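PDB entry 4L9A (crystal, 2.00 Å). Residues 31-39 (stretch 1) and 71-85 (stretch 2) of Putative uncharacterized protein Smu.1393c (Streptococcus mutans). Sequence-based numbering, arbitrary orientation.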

# COMPACT_ATOMS: atom_id res chain seq x y z
N GLY A 31 -7.36 -13.63 -12.35
CA GLY A 31 -7.09 -14.89 -11.67
C GLY A 31 -7.21 -14.67 -10.17
O GLY A 31 -7.60 -13.58 -9.73
N PRO A 32 -6.89 -15.69 -9.38
CA PRO A 32 -7.15 -15.59 -7.95
C PRO A 32 -6.26 -14.56 -7.28
O PRO A 32 -5.10 -14.37 -7.65
N ILE A 33 -6.83 -13.88 -6.29
CA ILE A 33 -6.08 -12.87 -5.55
C ILE A 33 -6.17 -13.20 -4.07
O ILE A 33 -7.24 -13.42 -3.55
N TYR A 34 -5.02 -13.25 -3.40
CA TYR A 34 -4.98 -13.53 -1.97
C TYR A 34 -5.46 -12.35 -1.12
O TYR A 34 -4.97 -11.21 -1.26
N THR A 35 -6.40 -12.63 -0.24
CA THR A 35 -6.92 -11.63 0.68
C THR A 35 -6.95 -12.15 2.10
O THR A 35 -7.00 -13.37 2.33
N CYS A 36 -6.91 -11.22 3.06
CA CYS A 36 -7.17 -11.52 4.46
C CYS A 36 -8.24 -10.57 4.93
O CYS A 36 -8.18 -9.38 4.63
N HIS A 37 -9.21 -11.07 5.69
CA HIS A 37 -10.42 -10.29 5.93
C HIS A 37 -11.02 -10.47 7.32
O HIS A 37 -11.02 -11.57 7.88
N ARG A 38 -11.54 -9.38 7.87
CA ARG A 38 -12.25 -9.40 9.14
C ARG A 38 -13.52 -8.59 8.94
O ARG A 38 -13.48 -7.50 8.36
N GLU A 39 -14.64 -9.11 9.41
CA GLU A 39 -15.90 -8.39 9.32
C GLU A 39 -15.87 -7.12 10.13
O GLU A 39 -15.13 -7.01 11.11
N GLY A 71 -13.47 -3.31 10.45
CA GLY A 71 -13.21 -4.34 9.46
C GLY A 71 -11.80 -4.25 8.91
O GLY A 71 -11.16 -3.20 8.99
N ILE A 72 -11.29 -5.35 8.38
CA ILE A 72 -9.97 -5.39 7.77
C ILE A 72 -10.08 -6.11 6.43
O ILE A 72 -10.72 -7.15 6.34
N LEU A 73 -9.46 -5.56 5.40
CA LEU A 73 -9.28 -6.29 4.15
C LEU A 73 -7.89 -6.02 3.63
O LEU A 73 -7.56 -4.88 3.30
N THR A 74 -7.06 -7.05 3.58
CA THR A 74 -5.76 -6.90 2.95
C THR A 74 -5.78 -7.61 1.61
O THR A 74 -6.43 -8.67 1.45
N ILE A 75 -5.05 -7.05 0.65
CA ILE A 75 -5.00 -7.57 -0.71
C ILE A 75 -3.56 -7.66 -1.20
O ILE A 75 -2.81 -6.68 -1.15
N ASP A 76 -3.16 -8.85 -1.67
CA ASP A 76 -1.83 -9.04 -2.26
C ASP A 76 -1.89 -8.87 -3.78
O ASP A 76 -2.66 -9.54 -4.45
N ALA A 77 -1.06 -7.99 -4.33
CA ALA A 77 -1.00 -7.82 -5.79
C ALA A 77 -0.42 -9.08 -6.44
O ALA A 77 0.28 -9.86 -5.79
N PRO A 78 -0.72 -9.29 -7.72
CA PRO A 78 -0.06 -10.39 -8.43
C PRO A 78 1.45 -10.34 -8.20
O PRO A 78 2.01 -9.25 -8.02
N ASN A 79 2.09 -11.51 -8.21
CA ASN A 79 3.54 -11.58 -8.04
C ASN A 79 4.06 -11.03 -6.71
O ASN A 79 5.23 -10.62 -6.60
N SER A 80 3.20 -11.01 -5.70
CA SER A 80 3.64 -10.61 -4.37
C SER A 80 2.97 -11.44 -3.30
O SER A 80 1.85 -11.92 -3.48
N GLY A 81 3.64 -11.58 -2.16
CA GLY A 81 3.04 -12.26 -1.03
C GLY A 81 2.52 -13.62 -1.45
O GLY A 81 3.24 -14.39 -2.07
N TYR A 82 1.26 -13.91 -1.13
CA TYR A 82 0.74 -15.23 -1.45
C TYR A 82 -0.20 -15.21 -2.65
O TYR A 82 -0.82 -16.22 -2.96
N SER A 83 -0.32 -14.07 -3.33
CA SER A 83 -1.06 -14.09 -4.59
C SER A 83 -0.27 -14.87 -5.63
O SER A 83 0.94 -15.03 -5.48
N PRO A 84 -0.94 -15.36 -6.68
CA PRO A 84 -0.22 -16.17 -7.67
C PRO A 84 0.79 -15.36 -8.47
O PRO A 84 0.68 -14.12 -8.59
N VAL A 85 1.80 -16.04 -9.00
CA VAL A 85 2.67 -15.40 -9.97
C VAL A 85 2.07 -15.59 -11.37
O VAL A 85 1.51 -16.64 -11.69

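The two stretches pair as antiparallel strands, Thr35 to Arg38 facing Ile72 to Ile75, and backbone hydrogen bonds hold the register. The shortest are Thr74 N to Cys36 O and Arg38 N to Ile72 O, both 2.8 Å. Ile72 N to Arg38 O and Cys36 N to Thr74 O follow at 3.1 Å each. Asp76 N also donates to Tyr34 O, at 3.0 Å.

Past this point a side chain takes over. Ser83 (chi1 -82°, m) accepts from Tyr34 N at its OG, 2.9 Å away. Ser83 OG also donates to Asp76 O at 2.7 Å, so one hydroxyl links the backbones of Tyr34 and Asp76. Asp76 (m) points toward stretch 1, and its OD2 accepts from Tyr82 N at 2.9 Å. Thr74 (p) adds a weak bond, from Cys36 N to Thr74 OG1 at 3.3 Å. Thr74 OG1 also lies 3.1 Å from Cys36 CB; Cys36 is m.

Tyr34 (t) points toward stretch 2 and has the largest covered area of these residues. Tyr82 (m) points toward stretch 1. Tyr82 CB sits over one face of the Tyr34 ring, 3.7 Å from Tyr34 CD1. The two rings meet obliquely, with planes at 50°.

Cys36, Thr74, Arg38 and Ile72 share one sheet face. There the Arg38 guanidinium lies against Ile72 (m, m), with Arg38 CZ 3.6 Å from Ile72 CG1. Thr35 (p), His37 (t), Leu73 (t, p) and Ile75 (m, t) occupy the other. Leu73 CD1 reaches Thr35 CB at 4.0 Å and His37 CB at 4.3 Å.

Ile33 (m, m) starts sideways, but its end comes nearer. Ile33 CG2 lies 3.7 Å from Ile75 CG2, and Ile33 CD1 4.2 Å from Pro78 CG. Pro32 CB lies 4.3 Å from Pro84 CG.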

# COMPACT_ATOMS: atom_id res chain seq x y z
CB PRO A 32 -6.83 -17.00 -7.42
CG PRO A 32 -7.04 -17.91 -8.64
CD PRO A 32 -6.53 -17.07 -9.79
CB ILE A 33 -6.63 -11.46 -5.82
CG1 ILE A 33 -6.50 -11.13 -7.31
CG2 ILE A 33 -5.90 -10.40 -4.96
CD1 ILE A 33 -5.02 -10.88 -7.77
CB TYR A 34 -3.56 -13.91 -1.58
CG TYR A 34 -3.35 -14.27 -0.13
CD1 TYR A 34 -3.59 -15.56 0.33
CD2 TYR A 34 -2.85 -13.33 0.78
CE1 TYR A 34 -3.38 -15.90 1.65
CE2 TYR A 34 -2.62 -13.66 2.11
CZ TYR A 34 -2.89 -14.95 2.53
OH TYR A 34 -2.67 -15.31 3.84
CB THR A 35 -8.36 -11.23 0.32
OG1 THR A 35 -9.23 -12.34 0.52
CG2 THR A 35 -8.47 -10.76 -1.13
CB CYS A 36 -5.91 -11.34 5.30
SG CYS A 36 -4.55 -12.40 4.80
CB HIS A 37 -11.46 -10.66 4.87
CG HIS A 37 -12.82 -10.07 5.12
ND1 HIS A 37 -13.83 -10.77 5.74
CD2 HIS A 37 -13.33 -8.85 4.84
CE1 HIS A 37 -14.91 -10.02 5.82
NE2 HIS A 37 -14.63 -8.84 5.28
CB ARG A 38 -11.40 -8.74 10.24
CG ARG A 38 -12.02 -8.79 11.61
CD ARG A 38 -11.01 -8.39 12.67
NE ARG A 38 -10.96 -6.94 12.87
CZ ARG A 38 -9.93 -6.31 13.43
NH1 ARG A 38 -8.87 -7.00 13.83
NH2 ARG A 38 -9.96 -4.99 13.60
CB GLU A 39 -17.06 -9.27 9.81
CG GLU A 39 -17.67 -10.14 8.73
CD GLU A 39 -18.25 -9.32 7.59
OE1 GLU A 39 -18.47 -8.10 7.77
OE2 GLU A 39 -18.47 -9.90 6.50
CB ILE A 72 -8.95 -6.15 8.66
CG1 ILE A 72 -8.86 -5.54 10.06
CG2 ILE A 72 -7.59 -6.20 7.99
CD1 ILE A 72 -8.26 -4.11 10.08
CB LEU A 73 -10.30 -5.85 3.09
CG LEU A 73 -10.14 -6.43 1.68
CD1 LEU A 73 -10.23 -7.99 1.68
CD2 LEU A 73 -11.22 -5.84 0.77
CB THR A 74 -4.62 -7.44 3.83
OG1 THR A 74 -4.69 -8.87 3.89
CG2 THR A 74 -4.71 -6.87 5.26
CB ILE A 75 -5.80 -6.65 -1.67
CG1 ILE A 75 -7.26 -6.54 -1.21
CG2 ILE A 75 -5.73 -7.17 -3.10
CD1 ILE A 75 -8.09 -5.54 -2.04
CB ASP A 76 -1.26 -10.42 -1.93
CG ASP A 76 -0.90 -10.58 -0.46
OD1 ASP A 76 -1.30 -9.71 0.36
OD2 ASP A 76 -0.23 -11.58 -0.11
CB ALA A 77 -0.15 -6.58 -6.16
CB PRO A 78 -0.39 -10.10 -9.90
CG PRO A 78 -1.70 -9.40 -9.84
CD PRO A 78 -1.64 -8.54 -8.60
CB ASN A 79 4.25 -10.88 -9.19
CG ASN A 79 3.97 -11.53 -10.53
OD1 ASN A 79 3.93 -12.76 -10.65
ND2 ASN A 79 3.78 -10.70 -11.55
CB SER A 80 3.31 -9.13 -4.13
OG SER A 80 1.96 -8.99 -3.77
CB TYR A 82 0.05 -15.86 -0.23
CG TYR A 82 0.99 -16.10 0.94
CD1 TYR A 82 1.82 -17.21 0.98
CD2 TYR A 82 1.03 -15.21 2.00
CE1 TYR A 82 2.68 -17.42 2.04
CE2 TYR A 82 1.88 -15.42 3.08
CZ TYR A 82 2.71 -16.52 3.09
OH TYR A 82 3.57 -16.72 4.16
CB SER A 83 -1.40 -12.68 -5.08
OG SER A 83 -2.57 -12.20 -4.43
CB PRO A 84 -1.35 -16.67 -8.60
CG PRO A 84 -2.61 -16.56 -7.78
CD PRO A 84 -2.39 -15.31 -6.94
CB VAL A 85 4.12 -15.91 -9.91
CG1 VAL A 85 4.72 -15.65 -8.52
CG2 VAL A 85 4.20 -17.37 -10.26